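Local coordinates for protein putative alcohol dehydrogenase (Sinorhizobium meliloti, PDB 4J6F) that probably works as a zinc-binding, NAD(P)-dependent alcohol dehydrogenase of the medium-chain family, at residues K32-V37 with R52-P57; V219-I224 with L247-Q252; R133-F138 with H174-D179. All blocks are in the same frame, centred on the assembly; numbering follows the deposited sequence.

Interaction 1 of 3, residues K32-V37 with R52-P57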
ATOM      1  N   LYS A  32      39.566  13.009 -27.888  1.00 45.34           N
ATOM      2  CA  LYS A  32      39.004  11.752 -28.388  1.00 45.71           C
ATOM      3  C   LYS A  32      38.934  10.661 -27.304  1.00 45.53           C
ATOM      4  O   LYS A  32      38.127   9.731 -27.399  1.00 47.34           O
ATOM      5  CB  LYS A  32      39.722  11.275 -29.661  1.00 48.48           C
ATOM      6  CG  LYS A  32      39.683  12.254 -30.849  1.00 54.01           C
ATOM      7  CD  LYS A  32      38.267  12.654 -31.302  1.00 56.30           C
ATOM      8  CE  LYS A  32      38.151  12.904 -32.806  1.00 58.70           C
ATOM      9  NZ  LYS A  32      39.166  13.856 -33.355  1.00 62.15           N
ATOM     10  N   THR A  33      39.759  10.784 -26.266  1.00 42.73           N
ATOM     11  CA  THR A  33      39.637   9.920 -25.094  1.00 40.51           C
ATOM     12  C   THR A  33      39.490  10.761 -23.820  1.00 40.87           C
ATOM     13  O   THR A  33      39.832  11.948 -23.798  1.00 41.12           O
ATOM     14  CB  THR A  33      40.812   8.916 -24.966  1.00 38.97           C
ATOM     15  OG1 THR A  33      42.043   9.621 -24.770  1.00 37.89           O
ATOM     16  CG2 THR A  33      40.921   8.028 -26.206  1.00 38.69           C
HETATM   17  N   MSE A  34      38.974  10.144 -22.763  1.00 41.45           N
HETATM   18  CA  MSE A  34      38.725  10.855 -21.508  1.00 41.28           C
HETATM   19  C   MSE A  34      38.980   9.987 -20.298  1.00 39.81           C
HETATM   20  O   MSE A  34      39.205   8.768 -20.398  1.00 38.20           O
HETATM   21  CB  MSE A  34      37.276  11.342 -21.474  1.00 42.58           C
HETATM   22  CG  MSE A  34      36.313  10.168 -21.648  1.00 46.52           C
HETATM   23 SE   MSE A  34      34.468  10.697 -21.210  1.00 49.31          SE
HETATM   24  CE  MSE A  34      33.467   9.043 -21.595  1.00 46.37           C
ATOM     25  N   THR A  35      38.939  10.642 -19.143  1.00 38.41           N
ATOM     26  CA  THR A  35      39.044  10.003 -17.847  1.00 38.21           C
ATOM     27  C   THR A  35      37.643   9.659 -17.353  1.00 37.79           C
ATOM     28  O   THR A  35      36.702  10.439 -17.539  1.00 39.14           O
ATOM     29  CB  THR A  35      39.733  10.963 -16.865  1.00 39.60           C
ATOM     30  OG1 THR A  35      41.099  11.124 -17.259  1.00 43.10           O
ATOM     31  CG2 THR A  35      39.702  10.438 -15.468  1.00 39.06           C
ATOM     32  N   ALA A  36      37.494   8.480 -16.755  1.00 36.48           N
ATOM     33  CA  ALA A  36      36.210   8.056 -16.199  1.00 35.51           C
ATOM     34  C   ALA A  36      36.420   6.954 -15.195  1.00 36.46           C
ATOM     35  O   ALA A  36      37.391   6.192 -15.290  1.00 37.55           O
ATOM     36  CB  ALA A  36      35.261   7.574 -17.289  1.00 33.96           C
ATOM     37  N   VAL A  37      35.507   6.874 -14.230  1.00 35.52           N
ATOM     38  CA  VAL A  37      35.499   5.773 -13.287  1.00 33.34           C
ATOM     39  C   VAL A  37      34.546   4.732 -13.836  1.00 33.07           C
ATOM     40  O   VAL A  37      33.367   5.010 -14.038  1.00 31.77           O
ATOM     41  CB  VAL A  37      35.104   6.230 -11.877  1.00 30.28           C
ATOM     42  CG1 VAL A  37      34.808   5.029 -10.993  1.00 29.89           C
ATOM     43  CG2 VAL A  37      36.207   7.098 -11.281  1.00 28.68           C
ATOM     44  N   ARG A  52      42.056   6.214 -17.831  1.00 51.31           N
ATOM     45  CA  ARG A  52      42.573   7.437 -18.435  1.00 51.06           C
ATOM     46  C   ARG A  52      42.386   7.554 -19.944  1.00 51.75           C
ATOM     47  O   ARG A  52      42.597   8.631 -20.504  1.00 54.28           O
ATOM     48  CB  ARG A  52      44.018   7.704 -18.011  1.00 51.37           C
ATOM     49  CG  ARG A  52      44.113   8.768 -16.929  1.00 56.01           C
ATOM     50  CD  ARG A  52      45.495   8.847 -16.306  1.00 65.72           C
ATOM     51  NE  ARG A  52      45.409   8.576 -14.872  1.00 74.99           N
ATOM     52  CZ  ARG A  52      46.445   8.387 -14.059  1.00 82.30           C
ATOM     53  NH1 ARG A  52      47.691   8.457 -14.526  1.00 88.23           N
ATOM     54  NH2 ARG A  52      46.234   8.132 -12.768  1.00 76.94           N
ATOM     55  N   ASP A  53      41.972   6.475 -20.603  1.00 51.37           N
ATOM     56  CA  ASP A  53      41.689   6.572 -22.041  1.00 58.31           C
ATOM     57  C   ASP A  53      40.436   5.822 -22.495  1.00 52.53           C
ATOM     58  O   ASP A  53      40.490   4.854 -23.256  1.00 49.37           O
ATOM     59  CB  ASP A  53      42.918   6.209 -22.889  1.00 69.78           C
ATOM     60  CG  ASP A  53      43.597   4.958 -22.411  1.00 79.87           C
ATOM     61  OD1 ASP A  53      42.969   3.881 -22.474  1.00 81.79           O
ATOM     62  OD2 ASP A  53      44.760   5.054 -21.966  1.00 88.52           O
ATOM     63  N   VAL A  54      39.296   6.360 -22.082  1.00 48.88           N
ATOM     64  CA  VAL A  54      37.973   5.841 -22.394  1.00 45.12           C
ATOM     65  C   VAL A  54      37.394   6.640 -23.551  1.00 43.18           C
ATOM     66  O   VAL A  54      37.489   7.858 -23.555  1.00 41.47           O
ATOM     67  CB  VAL A  54      37.050   6.026 -21.180  1.00 42.86           C
ATOM     68  CG1 VAL A  54      35.709   5.355 -21.398  1.00 41.76           C
ATOM     69  CG2 VAL A  54      37.720   5.509 -19.924  1.00 42.57           C
ATOM     70  N   PRO A  55      36.815   5.980 -24.547  1.00 41.50           N
ATOM     71  CA  PRO A  55      36.327   6.754 -25.693  1.00 40.54           C
ATOM     72  C   PRO A  55      35.326   7.825 -25.261  1.00 40.26           C
ATOM     73  O   PRO A  55      34.433   7.543 -24.456  1.00 39.56           O
ATOM     74  CB  PRO A  55      35.640   5.700 -26.581  1.00 38.83           C
ATOM     75  CG  PRO A  55      36.181   4.385 -26.137  1.00 39.26           C
ATOM     76  CD  PRO A  55      36.504   4.540 -24.676  1.00 40.03           C
ATOM     77  N   VAL A  56      35.505   9.045 -25.770  1.00 39.35           N
ATOM     78  CA  VAL A  56      34.542  10.120 -25.565  1.00 36.19           C
ATOM     79  C   VAL A  56      33.374   9.792 -26.476  1.00 36.07           C
ATOM     80  O   VAL A  56      33.577   9.528 -27.657  1.00 36.08           O
ATOM     81  CB  VAL A  56      35.135  11.503 -25.925  1.00 34.86           C
ATOM     82  CG1 VAL A  56      34.043  12.566 -26.043  1.00 33.87           C
ATOM     83  CG2 VAL A  56      36.175  11.922 -24.896  1.00 33.95           C
ATOM     84  N   PRO A  57      32.147   9.772 -25.929  1.00 36.33           N
ATOM     85  CA  PRO A  57      31.022   9.393 -26.793  1.00 37.07           C
ATOM     86  C   PRO A  57      30.720  10.473 -27.821  1.00 39.77           C
ATOM     87  O   PRO A  57      31.058  11.641 -27.613  1.00 39.95           O
ATOM     88  CB  PRO A  57      29.859   9.211 -25.815  1.00 34.06           C
ATOM     89  CG  PRO A  57      30.242   9.985 -24.602  1.00 33.27           C
ATOM     90  CD  PRO A  57      31.738  10.005 -24.532  1.00 33.81           C
TER
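M34 and V54 form a hydrogen-bonded antiparallel pair that joins strand 33-37 to the short strand 53-55. The pair lies at one side of a three-stranded antiparallel sheet, in which strand 33-39 runs between 48-51 and 53-55. M34 N donates to V54 O at 2.8 Å. V54 N returns a bond to M34 O at 2.9 Å; it is nearly straight and lies in the carbonyl plane. A third bond runs from V56 N to K32 O, with the donor well above the carbonyl plane. The chain turns a corner at R52, and the two strand axes end up 109° apart. The ladder has two pairs, M34 with V54 and T33 with P55.

M34 is a selenomethionine and its side chain carries much of the apolar contact. CG sits between the backbone N and the carbonyl carbon (chi1 57°), and the chain runs on extended from there. M34 CB meets V56 CG2 at 3.6 Å. The terminal M34 CE reaches P57 CD at 3.5 Å, with the two side chains crossing at about a right angle. V54 lies on the same sheet face as M34, and its CB is 4.2 Å from M34 CG. The T33-P55 pair is non-hydrogen-bonded, and its side chains diverge. T33 instead lies alongside D53, both pointing the same way.

Farther out, Y165 packs on M34 and V56, and I109 also touches M34. E164 binds the backbone of T35. At the far end of the contact, A36 CB meets V54 CG2 at 4.2 Å.

Interaction 2 of 3, residues V219-I224 with L247-Q252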
ATOM      1  N   VAL A 219      17.571  11.118   0.192  1.00 29.94           N
ATOM      2  CA  VAL A 219      16.130  11.195   0.022  1.00 28.81           C
ATOM      3  C   VAL A 219      15.447  11.777   1.258  1.00 29.75           C
ATOM      4  O   VAL A 219      14.549  12.611   1.132  1.00 31.61           O
ATOM      5  CB  VAL A 219      15.552   9.814  -0.331  1.00 26.47           C
ATOM      6  CG1 VAL A 219      14.062   9.934  -0.597  1.00 29.02           C
ATOM      7  CG2 VAL A 219      16.277   9.231  -1.539  1.00 23.14           C
ATOM      8  N   GLY A 220      15.895  11.349   2.441  1.00 29.10           N
ATOM      9  CA  GLY A 220      15.360  11.823   3.717  1.00 27.43           C
ATOM     10  C   GLY A 220      15.324  13.326   3.754  1.00 28.48           C
ATOM     11  O   GLY A 220      14.262  13.929   3.897  1.00 28.90           O
ATOM     12  N   SER A 221      16.494  13.928   3.578  1.00 30.27           N
ATOM     13  CA  SER A 221      16.642  15.375   3.607  1.00 31.69           C
ATOM     14  C   SER A 221      15.749  16.030   2.587  1.00 31.22           C
ATOM     15  O   SER A 221      15.143  17.060   2.867  1.00 33.61           O
ATOM     16  CB  SER A 221      18.084  15.759   3.328  1.00 34.68           C
ATOM     17  OG  SER A 221      18.894  15.340   4.406  1.00 39.28           O
ATOM     18  N   ALA A 222      15.664  15.425   1.407  1.00 27.82           N
ATOM     19  CA  ALA A 222      14.922  16.022   0.325  1.00 27.66           C
ATOM     20  C   ALA A 222      13.471  16.071   0.726  1.00 27.78           C
ATOM     21  O   ALA A 222      12.809  17.096   0.577  1.00 30.53           O
ATOM     22  CB  ALA A 222      15.100  15.219  -0.952  1.00 28.38           C
ATOM     23  N   ILE A 223      12.984  14.964   1.266  1.00 25.47           N
ATOM     24  CA  ILE A 223      11.600  14.897   1.648  1.00 25.93           C
ATOM     25  C   ILE A 223      11.259  15.959   2.676  1.00 29.11           C
ATOM     26  O   ILE A 223      10.189  16.558   2.599  1.00 31.99           O
ATOM     27  CB  ILE A 223      11.211  13.499   2.115  1.00 24.81           C
ATOM     28  CG1 ILE A 223      10.875  12.674   0.894  1.00 23.52           C
ATOM     29  CG2 ILE A 223       9.988  13.551   3.018  1.00 26.01           C
ATOM     30  CD1 ILE A 223      10.941  11.208   1.155  1.00 24.38           C
ATOM     31  N   ILE A 224      12.172  16.212   3.611  1.00 29.27           N
ATOM     32  CA  ILE A 224      11.977  17.283   4.585  1.00 32.03           C
ATOM     33  C   ILE A 224      11.774  18.639   3.893  1.00 32.47           C
ATOM     34  O   ILE A 224      10.837  19.380   4.215  1.00 35.03           O
ATOM     35  CB  ILE A 224      13.126  17.327   5.612  1.00 34.53           C
ATOM     36  CG1 ILE A 224      13.117  16.025   6.417  1.00 34.89           C
ATOM     37  CG2 ILE A 224      13.017  18.553   6.531  1.00 34.35           C
ATOM     38  CD1 ILE A 224      14.299  15.856   7.340  1.00 35.39           C
ATOM     39  N   LEU A 247      16.786  20.401  11.959  1.00 37.64           N
ATOM     40  CA  LEU A 247      16.122  21.678  12.206  1.00 36.54           C
ATOM     41  C   LEU A 247      16.518  22.731  11.154  1.00 37.44           C
ATOM     42  O   LEU A 247      15.684  23.511  10.676  1.00 36.87           O
ATOM     43  CB  LEU A 247      16.413  22.177  13.625  1.00 34.64           C
ATOM     44  CG  LEU A 247      15.789  21.388  14.785  1.00 33.16           C
ATOM     45  CD1 LEU A 247      16.235  21.927  16.135  1.00 33.72           C
ATOM     46  CD2 LEU A 247      14.262  21.332  14.712  1.00 32.28           C
ATOM     47  N   ASP A 248      17.785  22.720  10.768  1.00 38.70           N
ATOM     48  CA  ASP A 248      18.290  23.703   9.821  1.00 43.57           C
ATOM     49  C   ASP A 248      17.669  23.587   8.434  1.00 41.29           C
ATOM     50  O   ASP A 248      17.553  24.575   7.725  1.00 42.83           O
ATOM     51  CB  ASP A 248      19.810  23.611   9.708  1.00 49.33           C
ATOM     52  CG  ASP A 248      20.461  24.961   9.506  1.00 53.25           C
ATOM     53  OD1 ASP A 248      19.765  25.910   9.098  1.00 51.98           O
ATOM     54  OD2 ASP A 248      21.674  25.073   9.773  1.00 58.91           O
ATOM     55  N   ILE A 249      17.276  22.386   8.041  1.00 38.05           N
ATOM     56  CA  ILE A 249      16.689  22.216   6.717  1.00 34.58           C
ATOM     57  C   ILE A 249      15.163  22.232   6.720  1.00 34.16           C
ATOM     58  O   ILE A 249      14.555  22.025   5.675  1.00 33.49           O
ATOM     59  CB  ILE A 249      17.242  20.976   5.981  1.00 32.61           C
ATOM     60  CG1 ILE A 249      16.840  19.690   6.697  1.00 32.62           C
ATOM     61  CG2 ILE A 249      18.755  21.076   5.850  1.00 32.10           C
ATOM     62  CD1 ILE A 249      17.116  18.434   5.904  1.00 32.09           C
ATOM     63  N   GLY A 250      14.552  22.490   7.885  1.00 34.86           N
ATOM     64  CA  GLY A 250      13.111  22.768   7.981  1.00 33.63           C
ATOM     65  C   GLY A 250      12.245  21.783   8.752  1.00 35.23           C
ATOM     66  O   GLY A 250      11.021  21.899   8.731  1.00 36.08           O
ATOM     67  N   ALA A 251      12.856  20.812   9.438  1.00 35.46           N
ATOM     68  CA  ALA A 251      12.085  19.854  10.243  1.00 34.62           C
ATOM     69  C   ALA A 251      11.380  20.591  11.366  1.00 38.32           C
ATOM     70  O   ALA A 251      11.936  21.518  11.949  1.00 41.10           O
ATOM     71  CB  ALA A 251      12.976  18.765  10.815  1.00 32.39           C
ATOM     72  N   GLN A 252      10.159  20.176  11.667  1.00 39.05           N
ATOM     73  CA  GLN A 252       9.391  20.779  12.746  1.00 40.70           C
ATOM     74  C   GLN A 252       9.966  20.373  14.093  1.00 39.09           C
ATOM     75  O   GLN A 252      10.207  21.199  14.947  1.00 40.10           O
ATOM     76  CB  GLN A 252       7.913  20.375  12.641  1.00 43.51           C
ATOM     77  CG  GLN A 252       7.008  20.917  13.740  1.00 47.17           C
ATOM     78  CD  GLN A 252       7.034  22.434  13.849  1.00 50.50           C
ATOM     79  OE1 GLN A 252       7.287  23.154  12.874  1.00 48.97           O
ATOM     80  NE2 GLN A 252       6.766  22.929  15.049  1.00 53.45           N
TER
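I224 and I249 make a small, buried apolar contact between helix 218-229 and the turn that ends helix 243-248. It lies in the Rossmann-type domain, which probably binds the nucleotide as in relatives and has a parallel six-stranded sheet as its core. Both helices follow strands of that sheet.

The contact is mainly apolar. I224 and I249 cross at about a right angle. I224 CG2 is the central atom. I224 CG2 lies 4.0 Å from I249 CG1. It also touches A251 CB. On the backbone of the turn, I224 CG2 rests 3.7 Å from A251 N. I224 points toward the turn, and its CG1 lies beside the backbone N (chi1 -64°), which puts CG2 anti to that N. I249 holds CG1 between its backbone N and carbonyl carbon (chi1 65°), and the extended chain takes CD1 to helix 218-229. There I249 CD1 meets S221 CB at 3.8 Å and also approaches the end of I224. The hydroxyl of S221 has its polar partners elsewhere, in the carbonyls of A215 and G217.

G250 closes helix 243-248 with a Schellman motif. Its positive phi (116°) suits glycine, since a side chain at these backbone angles would run into the carbonyl of I249. G250 N bonds back to L247 O at 3.2 Å. R228, farther along helix 218-229, bonds G250 O and the side chain of Q252.

L351 packs on both S221 and I249. A236 of strand 233-238 packs against I224 and A251, and helix 189-201 packs against V219, A222 and I223 of helix 218-229.

Interaction 3 of 3, residues R133-F138 with H174-D179. With GOL (glycerol), chain C.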
ATOM      1  N   ARG A 133      24.677  25.798 -19.608  1.00 34.04           N
ATOM      2  CA  ARG A 133      24.894  25.081 -18.362  1.00 32.91           C
ATOM      3  C   ARG A 133      23.625  24.276 -18.086  1.00 34.07           C
ATOM      4  O   ARG A 133      22.540  24.842 -17.884  1.00 36.52           O
ATOM      5  CB  ARG A 133      25.204  26.072 -17.236  1.00 32.27           C
ATOM      6  CG  ARG A 133      25.791  25.460 -15.971  1.00 33.11           C
ATOM      7  CD  ARG A 133      24.714  24.999 -14.982  1.00 35.35           C
ATOM      8  NE  ARG A 133      23.764  26.050 -14.565  1.00 35.60           N
ATOM      9  CZ  ARG A 133      23.831  26.737 -13.422  1.00 33.55           C
ATOM     10  NH1 ARG A 133      22.907  27.657 -13.153  1.00 33.94           N
ATOM     11  NH2 ARG A 133      24.806  26.507 -12.543  1.00 31.43           N
ATOM     12  N   VAL A 134      23.755  22.954 -18.108  1.00 32.40           N
ATOM     13  CA  VAL A 134      22.601  22.082 -17.935  1.00 31.17           C
ATOM     14  C   VAL A 134      22.657  21.150 -16.726  1.00 32.06           C
ATOM     15  O   VAL A 134      23.715  20.640 -16.340  1.00 31.78           O
ATOM     16  CB  VAL A 134      22.294  21.251 -19.196  1.00 29.58           C
ATOM     17  CG1 VAL A 134      21.934  22.169 -20.353  1.00 30.47           C
ATOM     18  CG2 VAL A 134      23.452  20.326 -19.550  1.00 28.48           C
HETATM   19  N   MSE A 135      21.484  20.958 -16.136  1.00 33.52           N
HETATM   20  CA  MSE A 135      21.251  19.915 -15.167  1.00 35.42           C
HETATM   21  C   MSE A 135      20.606  18.784 -15.908  1.00 32.36           C
HETATM   22  O   MSE A 135      19.567  18.972 -16.541  1.00 33.82           O
HETATM   23  CB  MSE A 135      20.274  20.472 -14.158  1.00 42.69           C
HETATM   24  CG  MSE A 135      20.156  19.552 -12.957  1.00 51.18           C
HETATM   25 SE   MSE A 135      18.605  20.178 -11.931  1.00 57.96          SE
HETATM   26  CE  MSE A 135      17.727  18.438 -11.660  1.00 59.52           C
ATOM     27  N   VAL A 136      21.229  17.610 -15.851  1.00 28.78           N
ATOM     28  CA  VAL A 136      20.719  16.409 -16.506  1.00 27.76           C
ATOM     29  C   VAL A 136      19.545  15.792 -15.744  1.00 29.72           C
ATOM     30  O   VAL A 136      19.627  15.578 -14.530  1.00 31.07           O
ATOM     31  CB  VAL A 136      21.824  15.348 -16.612  1.00 27.02           C
ATOM     32  CG1 VAL A 136      21.256  14.008 -17.050  1.00 26.89           C
ATOM     33  CG2 VAL A 136      22.905  15.808 -17.570  1.00 28.02           C
ATOM     34  N   ASP A 137      18.457  15.501 -16.451  1.00 30.53           N
ATOM     35  CA  ASP A 137      17.419  14.636 -15.904  1.00 30.17           C
ATOM     36  C   ASP A 137      17.866  13.206 -16.183  1.00 31.05           C
ATOM     37  O   ASP A 137      17.912  12.779 -17.331  1.00 32.90           O
ATOM     38  CB  ASP A 137      16.071  14.914 -16.565  1.00 30.38           C
ATOM     39  CG  ASP A 137      15.005  13.892 -16.190  1.00 31.68           C
ATOM     40  OD1 ASP A 137      15.287  12.953 -15.405  1.00 31.61           O
ATOM     41  OD2 ASP A 137      13.871  14.031 -16.687  1.00 32.63           O
ATOM     42  N   PHE A 138      18.197  12.466 -15.136  1.00 30.32           N
ATOM     43  CA  PHE A 138      18.771  11.134 -15.305  1.00 30.79           C
ATOM     44  C   PHE A 138      17.787  10.084 -15.866  1.00 31.24           C
ATOM     45  O   PHE A 138      18.207   8.984 -16.236  1.00 32.60           O
ATOM     46  CB  PHE A 138      19.454  10.658 -13.995  1.00 30.62           C
ATOM     47  CG  PHE A 138      18.502  10.139 -12.938  1.00 31.88           C
ATOM     48  CD1 PHE A 138      17.384  10.879 -12.531  1.00 31.67           C
ATOM     49  CD2 PHE A 138      18.734   8.911 -12.327  1.00 33.74           C
ATOM     50  CE1 PHE A 138      16.524  10.401 -11.549  1.00 30.47           C
ATOM     51  CE2 PHE A 138      17.871   8.423 -11.337  1.00 33.95           C
ATOM     52  CZ  PHE A 138      16.768   9.175 -10.942  1.00 31.05           C
ATOM     53  N   HIS A 174      18.596  20.270 -19.064  1.00 31.12           N
ATOM     54  CA  HIS A 174      17.774  21.414 -18.693  1.00 34.74           C
ATOM     55  C   HIS A 174      18.568  22.650 -18.318  1.00 39.19           C
ATOM     56  O   HIS A 174      19.528  22.594 -17.541  1.00 40.37           O
ATOM     57  CB  HIS A 174      16.815  21.053 -17.568  1.00 36.13           C
ATOM     58  CG  HIS A 174      15.776  20.067 -17.982  1.00 39.83           C
ATOM     59  ND1 HIS A 174      14.508  20.443 -18.370  1.00 42.71           N
ATOM     60  CD2 HIS A 174      15.831  18.722 -18.118  1.00 41.97           C
ATOM     61  CE1 HIS A 174      13.819  19.369 -18.713  1.00 45.37           C
ATOM     62  NE2 HIS A 174      14.598  18.311 -18.566  1.00 46.51           N
ATOM     63  N   VAL A 175      18.162  23.776 -18.887  1.00 38.45           N
ATOM     64  CA  VAL A 175      18.731  25.032 -18.486  1.00 38.39           C
ATOM     65  C   VAL A 175      17.861  25.535 -17.347  1.00 42.00           C
ATOM     66  O   VAL A 175      16.666  25.767 -17.527  1.00 45.51           O
ATOM     67  CB  VAL A 175      18.762  26.037 -19.647  1.00 36.66           C
ATOM     68  CG1 VAL A 175      19.178  27.420 -19.149  1.00 36.97           C
ATOM     69  CG2 VAL A 175      19.709  25.542 -20.724  1.00 34.45           C
ATOM     70  N   VAL A 176      18.463  25.681 -16.172  1.00 40.46           N
ATOM     71  CA  VAL A 176      17.737  26.105 -14.990  1.00 39.15           C
ATOM     72  C   VAL A 176      17.994  27.589 -14.671  1.00 41.03           C
ATOM     73  O   VAL A 176      19.138  28.009 -14.479  1.00 42.82           O
ATOM     74  CB  VAL A 176      18.100  25.206 -13.794  1.00 37.67           C
ATOM     75  CG1 VAL A 176      17.167  25.465 -12.624  1.00 39.00           C
ATOM     76  CG2 VAL A 176      18.013  23.745 -14.199  1.00 35.82           C
ATOM     77  N   ALA A 177      16.929  28.346 -14.482  1.00 40.79           N
ATOM     78  CA  ALA A 177      17.065  29.763 -14.236  1.00 42.09           C
ATOM     79  C   ALA A 177      17.409  29.971 -12.778  1.00 45.08           C
ATOM     80  O   ALA A 177      16.554  30.259 -11.955  1.00 46.44           O
ATOM     81  CB  ALA A 177      15.771  30.471 -14.570  1.00 40.32           C
ATOM     82  N   THR A 178      18.692  29.821 -12.478  1.00 43.56           N
ATOM     83  CA  THR A 178      19.202  29.930 -11.105  1.00 42.19           C
ATOM     84  C   THR A 178      20.660  30.353 -11.046  1.00 40.99           C
ATOM     85  O   THR A 178      21.430  30.124 -11.974  1.00 41.28           O
ATOM     86  CB  THR A 178      18.989  28.630 -10.281  1.00 42.69           C
ATOM     87  OG1 THR A 178      19.568  28.793  -8.985  1.00 42.31           O
ATOM     88  CG2 THR A 178      19.625  27.416 -10.959  1.00 42.69           C
ATOM     89  N   ASP A 179      21.025  30.956  -9.926  1.00 41.99           N
ATOM     90  CA  ASP A 179      22.363  31.497  -9.708  1.00 44.31           C
ATOM     91  C   ASP A 179      23.258  30.504  -8.959  1.00 38.68           C
ATOM     92  O   ASP A 179      24.364  30.839  -8.541  1.00 38.21           O
ATOM     93  CB  ASP A 179      22.262  32.821  -8.932  1.00 54.38           C
ATOM     94  CG  ASP A 179      21.235  32.754  -7.787  1.00 67.86           C
ATOM     95  OD1 ASP A 179      20.011  32.669  -8.066  1.00 73.89           O
ATOM     96  OD2 ASP A 179      21.649  32.779  -6.609  1.00 70.33           O
TER
HETATM   97  C1  GOL C 500      10.317  16.218 -20.648  1.00 63.32           C
HETATM   98  O1  GOL C 500      10.435  15.217 -21.666  1.00 68.78           O
HETATM   99  C2  GOL C 500      11.217  15.836 -19.480  1.00 56.89           C
HETATM  100  O2  GOL C 500      11.308  16.994 -18.645  1.00 60.30           O
HETATM  101  C3  GOL C 500      12.580  15.372 -20.019  1.00 48.39           C
HETATM  102  O3  GOL C 500      13.615  15.384 -19.026  1.00 41.06           O
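H174 and D137 hold one hydroxyl of a bound glycerol at the end of an antiparallel strand pair. The strands, 133-140 and 173-175, belong to the mixed sheet of the GroES-like domain. The glycerol probably comes from the crystallisation liquor. H174 NE2 donates to glycerol O3 at 3.1 Å along a nearly straight line, and O3 lies at the edge of the ring, near its plane. O3 in turn donates to D137 OD2 at 2.7 Å. D137 CG stands anti to the backbone N (chi1 171°), which turns the carboxylate to this hydroxyl; Y141 also bonds OD2. F336 of helix 333-344 meets the H174 ring, with the planes at about 50°. In place of H174, an alanine here would lack the imidazole, and is likely to cost O3 the NE2 donor and leave F336 without its ring partner.

The backbone pair holds H174 in place. M135 and H174 are a hydrogen-bonded pair. M135 N donates to H174 O at 2.9 Å, in the carbonyl plane. H174 N donates to M135 O at 3.0 Å, from above the carbonyl plane. D137 has its backbone bonds with N172. M135 is a selenomethionine, and its CB meets V176 CG2 at 4.0 Å. V134 CG1 packs on V175 CG2 at 4.1 Å.

Beyond the pair, R133 bends at chi2 and chi3 and crosses T178 at about a right angle. Its NH2 forms a salt bridge with D182 and a hydrogen bond to L180 O. T178 O lies in the plane of the guanidinium, at its edge, 3.1 Å from R133 NH1.

The three contacts follow one another along the chain in the order interaction 1, interaction 3, interaction 2. Interaction 1 ties the N-terminal strand 33-39 into a small sheet near the surface. Interaction 3 belongs to the mixed sheet of the GroES-like domain, and its centre is about 24 Å from that of interaction 1. Strand 165-169 of this mixed sheet also packs on interaction 1. Interaction 2 lies in the Rossmann-type, probably nucleotide-binding domain, about 38 Å from interaction 1 between centres and on the opposite side of the chain's centre. Interactions 2 and 3 come within about 9 Å at their nearest atoms. Helix 189-201 packs against segments 133-138 and 219-224, so it lies between the two contacts.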